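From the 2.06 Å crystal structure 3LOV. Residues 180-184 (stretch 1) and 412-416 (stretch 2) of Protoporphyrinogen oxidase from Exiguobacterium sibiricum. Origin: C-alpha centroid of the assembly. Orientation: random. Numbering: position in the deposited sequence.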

ATOM      1  N   ASP A 180     -13.619  -3.202  -9.943  1.00 25.14           N
ATOM      2  CA  ASP A 180     -14.825  -2.482 -10.399  1.00 25.08           C
ATOM      3  C   ASP A 180     -15.159  -1.209  -9.599  1.00 23.99           C
ATOM      4  O   ASP A 180     -16.147  -0.526  -9.902  1.00 24.30           O
ATOM      5  CB  ASP A 180     -16.058  -3.417 -10.431  1.00 24.10           C
ATOM      6  CG  ASP A 180     -15.971  -4.451 -11.552  1.00 32.05           C
ATOM      7  OD1 ASP A 180     -15.813  -4.042 -12.719  1.00 34.06           O
ATOM      8  OD2 ASP A 180     -16.024  -5.675 -11.267  1.00 32.66           O
ATOM      9  N   GLN A 181     -14.379  -0.892  -8.575  1.00 22.09           N
ATOM     10  CA  GLN A 181     -14.603   0.371  -7.813  1.00 26.93           C
ATOM     11  C   GLN A 181     -13.439   1.397  -7.903  1.00 26.52           C
ATOM     12  O   GLN A 181     -13.672   2.628  -7.844  1.00 29.41           O
ATOM     13  CB  GLN A 181     -14.886   0.050  -6.330  1.00 30.18           C
ATOM     14  CG  GLN A 181     -16.011  -0.984  -6.101  1.00 30.31           C
ATOM     15  CD  GLN A 181     -16.357  -1.131  -4.646  1.00 41.74           C
ATOM     16  OE1 GLN A 181     -16.009  -0.276  -3.805  1.00 54.13           O
ATOM     17  NE2 GLN A 181     -17.061  -2.205  -4.325  1.00 47.11           N
HETATM   18  N   MSE A 182     -12.220   0.880  -8.084  1.00 25.78           N
HETATM   19  CA  MSE A 182     -10.986   1.691  -8.214  1.00 26.25           C
HETATM   20  C   MSE A 182     -11.142   2.673  -9.368  1.00 22.49           C
HETATM   21  O   MSE A 182     -11.761   2.353 -10.350  1.00 22.75           O
HETATM   22  CB  MSE A 182      -9.810   0.830  -8.620  1.00 24.16           C
HETATM   23  CG  MSE A 182      -9.089  -0.026  -7.620  1.00 36.79           C
HETATM   24 SE   MSE A 182      -7.923  -1.160  -8.791  0.75 44.93          SE
HETATM   25  CE  MSE A 182      -8.044  -2.561  -7.478  1.00 25.54           C
ATOM     26  N   SER A 183     -10.538   3.840  -9.247  1.00 21.59           N
ATOM     27  CA  SER A 183     -10.515   4.849 -10.310  1.00 24.29           C
ATOM     28  C   SER A 183      -9.624   4.402 -11.489  1.00 23.06           C
ATOM     29  O   SER A 183      -8.647   3.687 -11.316  1.00 25.15           O
ATOM     30  CB  SER A 183      -9.988   6.163  -9.738  1.00 24.60           C
ATOM     31  OG  SER A 183      -9.431   7.012 -10.741  1.00 26.38           O
ATOM     32  N   THR A 184      -9.983   4.803 -12.690  1.00 23.96           N
ATOM     33  CA  THR A 184      -9.138   4.556 -13.838  1.00 22.40           C
ATOM     34  C   THR A 184      -8.053   5.641 -13.846  1.00 23.77           C
ATOM     35  O   THR A 184      -6.857   5.340 -13.889  1.00 25.11           O
ATOM     36  CB  THR A 184      -9.951   4.606 -15.128  1.00 21.89           C
ATOM     37  OG1 THR A 184     -10.939   3.582 -15.100  1.00 22.94           O
ATOM     38  CG2 THR A 184      -9.078   4.399 -16.335  1.00 18.32           C
ATOM     39  N   ALA A 412     -10.269   1.717   0.676  1.00 22.30           N
ATOM     40  CA  ALA A 412     -10.776   1.496  -0.650  1.00 20.99           C
ATOM     41  C   ALA A 412     -11.086   2.851  -1.266  1.00 21.33           C
ATOM     42  O   ALA A 412     -12.173   3.461  -0.994  1.00 20.48           O
ATOM     43  CB  ALA A 412     -12.064   0.618  -0.567  1.00 19.44           C
ATOM     44  N   TYR A 413     -10.125   3.344  -2.056  1.00 17.17           N
ATOM     45  CA  TYR A 413     -10.298   4.548  -2.856  1.00 19.00           C
ATOM     46  C   TYR A 413     -11.155   4.239  -4.077  1.00 19.40           C
ATOM     47  O   TYR A 413     -10.841   3.329  -4.810  1.00 22.76           O
ATOM     48  CB  TYR A 413      -8.958   5.063  -3.427  1.00 17.83           C
ATOM     49  CG  TYR A 413      -7.953   5.726  -2.479  1.00 17.84           C
ATOM     50  CD1 TYR A 413      -7.903   5.431  -1.110  1.00 20.43           C
ATOM     51  CD2 TYR A 413      -6.984   6.571  -2.991  1.00 15.98           C
ATOM     52  CE1 TYR A 413      -6.936   6.012  -0.257  1.00 22.97           C
ATOM     53  CE2 TYR A 413      -6.008   7.159  -2.153  1.00 20.75           C
ATOM     54  CZ  TYR A 413      -6.002   6.897  -0.797  1.00 20.22           C
ATOM     55  OH  TYR A 413      -5.029   7.466  -0.009  1.00 15.54           O
ATOM     56  N   THR A 414     -12.156   5.057  -4.355  1.00 18.86           N
ATOM     57  CA  THR A 414     -13.036   4.830  -5.497  1.00 22.36           C
ATOM     58  C   THR A 414     -13.080   6.096  -6.303  1.00 23.48           C
ATOM     59  O   THR A 414     -12.472   7.073  -5.901  1.00 26.52           O
ATOM     60  CB  THR A 414     -14.478   4.512  -5.041  1.00 23.92           C
ATOM     61  OG1 THR A 414     -15.005   5.668  -4.375  1.00 25.16           O
ATOM     62  CG2 THR A 414     -14.525   3.246  -4.084  1.00 19.55           C
ATOM     63  N   VAL A 415     -13.803   6.089  -7.425  1.00 23.76           N
ATOM     64  CA  VAL A 415     -13.938   7.262  -8.284  1.00 22.50           C
ATOM     65  C   VAL A 415     -14.403   8.451  -7.459  1.00 21.00           C
ATOM     66  O   VAL A 415     -15.331   8.309  -6.675  1.00 19.31           O
ATOM     67  CB  VAL A 415     -14.929   7.020  -9.442  1.00 23.60           C
ATOM     68  CG1 VAL A 415     -15.139   8.318 -10.249  1.00 25.23           C
ATOM     69  CG2 VAL A 415     -14.415   5.862 -10.345  1.00 21.31           C
ATOM     70  N   GLY A 416     -13.734   9.594  -7.671  1.00 21.85           N
ATOM     71  CA  GLY A 416     -13.950  10.891  -6.969  1.00 22.25           C
ATOM     72  C   GLY A 416     -13.237  11.101  -5.611  1.00 22.71           C
ATOM     73  O   GLY A 416     -13.475  12.102  -4.916  1.00 20.01           O
TER
HETATM   74  O   HOH W   1      -8.925   3.934  -6.763  1.00 29.97           O

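What holds Gln181 against the second stretch? Its carbonyl oxygen makes the one direct hydrogen bond across the contact. Gln181 O lies 3.5 Å from Val415 N, a hydrogen bond that must be called weak, because the distance is long and the angle at the hydrogen is only 137°. The same oxygen sits 3.3 Å from Thr414 CA, with an angle of 132° at the hydrogen, a CA-H...O contact. One acceptor therefore faces two neighbouring donors of the same backbone, one polar and one much less so, and neither approach is straight. The oxygen thus approaches both groups, and neither at a good angle.

How does the Gln181 side chain add to this, given that its CA-to-CB bond points sideways? It runs out with chi1 in the m well and chi2 in the t well, so the chain is extended beyond CB and its amide comes alongside Thr414. The closest side-chain atoms are Gln181 OE1 and Thr414 CG2, 3.8 Å apart, a van der Waals contact with a methyl group that can offer no conventional hydrogen bond. Gln181 has the largest covered area of any residue here, although it remains exposed in the assembly. Its backbone and its side chain thus meet the same partner: Thr414 receives the carbonyl at its CA and the amide at its methyl.

Where does Thr414 sit in the contact? Its CA is 4.6 Å from Met182 CA, and the next pair in register, Ser183 CA and Val415 CA, is 4.7 Å apart. Its own CA-to-CB bond also points sideways, and chi1 near 64° places CG2 on the side where Gln181 OE1 lies, while Thr414 OG1 is farther from that oxygen. Met182, a selenomethionine, contributes mainly through its main chain: its CA-to-CB bond points away from the second stretch, and Met182 CA approaches Tyr413 O at 3.8 Å.

What does Val415 add beyond its weak hydrogen bond? Its side chain, with chi1 at 175°, brings a methyl to Ser183, two residues on from Gln181: Val415 CG2 is 4.0 Å from Ser183 CA and 4.5 Å from Ser183 CB. This is an apolar packing contact, made without the hydroxyl of Ser183, which is hydrogen-bonded to a residue adjoining one of the stretches.

Is there any bridge where the backbones do not bond directly? Ser183 N and Tyr413 O are 4.5 Å apart, too far for a direct hydrogen bond, and a water bridges them from one side. It accepts from Ser183 N at 3.0 Å and donates to Tyr413 O at 2.8 Å from its oxygen, distances shorter than the direct Val415 N to Gln181 O bond. The Tyr413 ring takes no part, since the end of its side chain leads away from stretch 1.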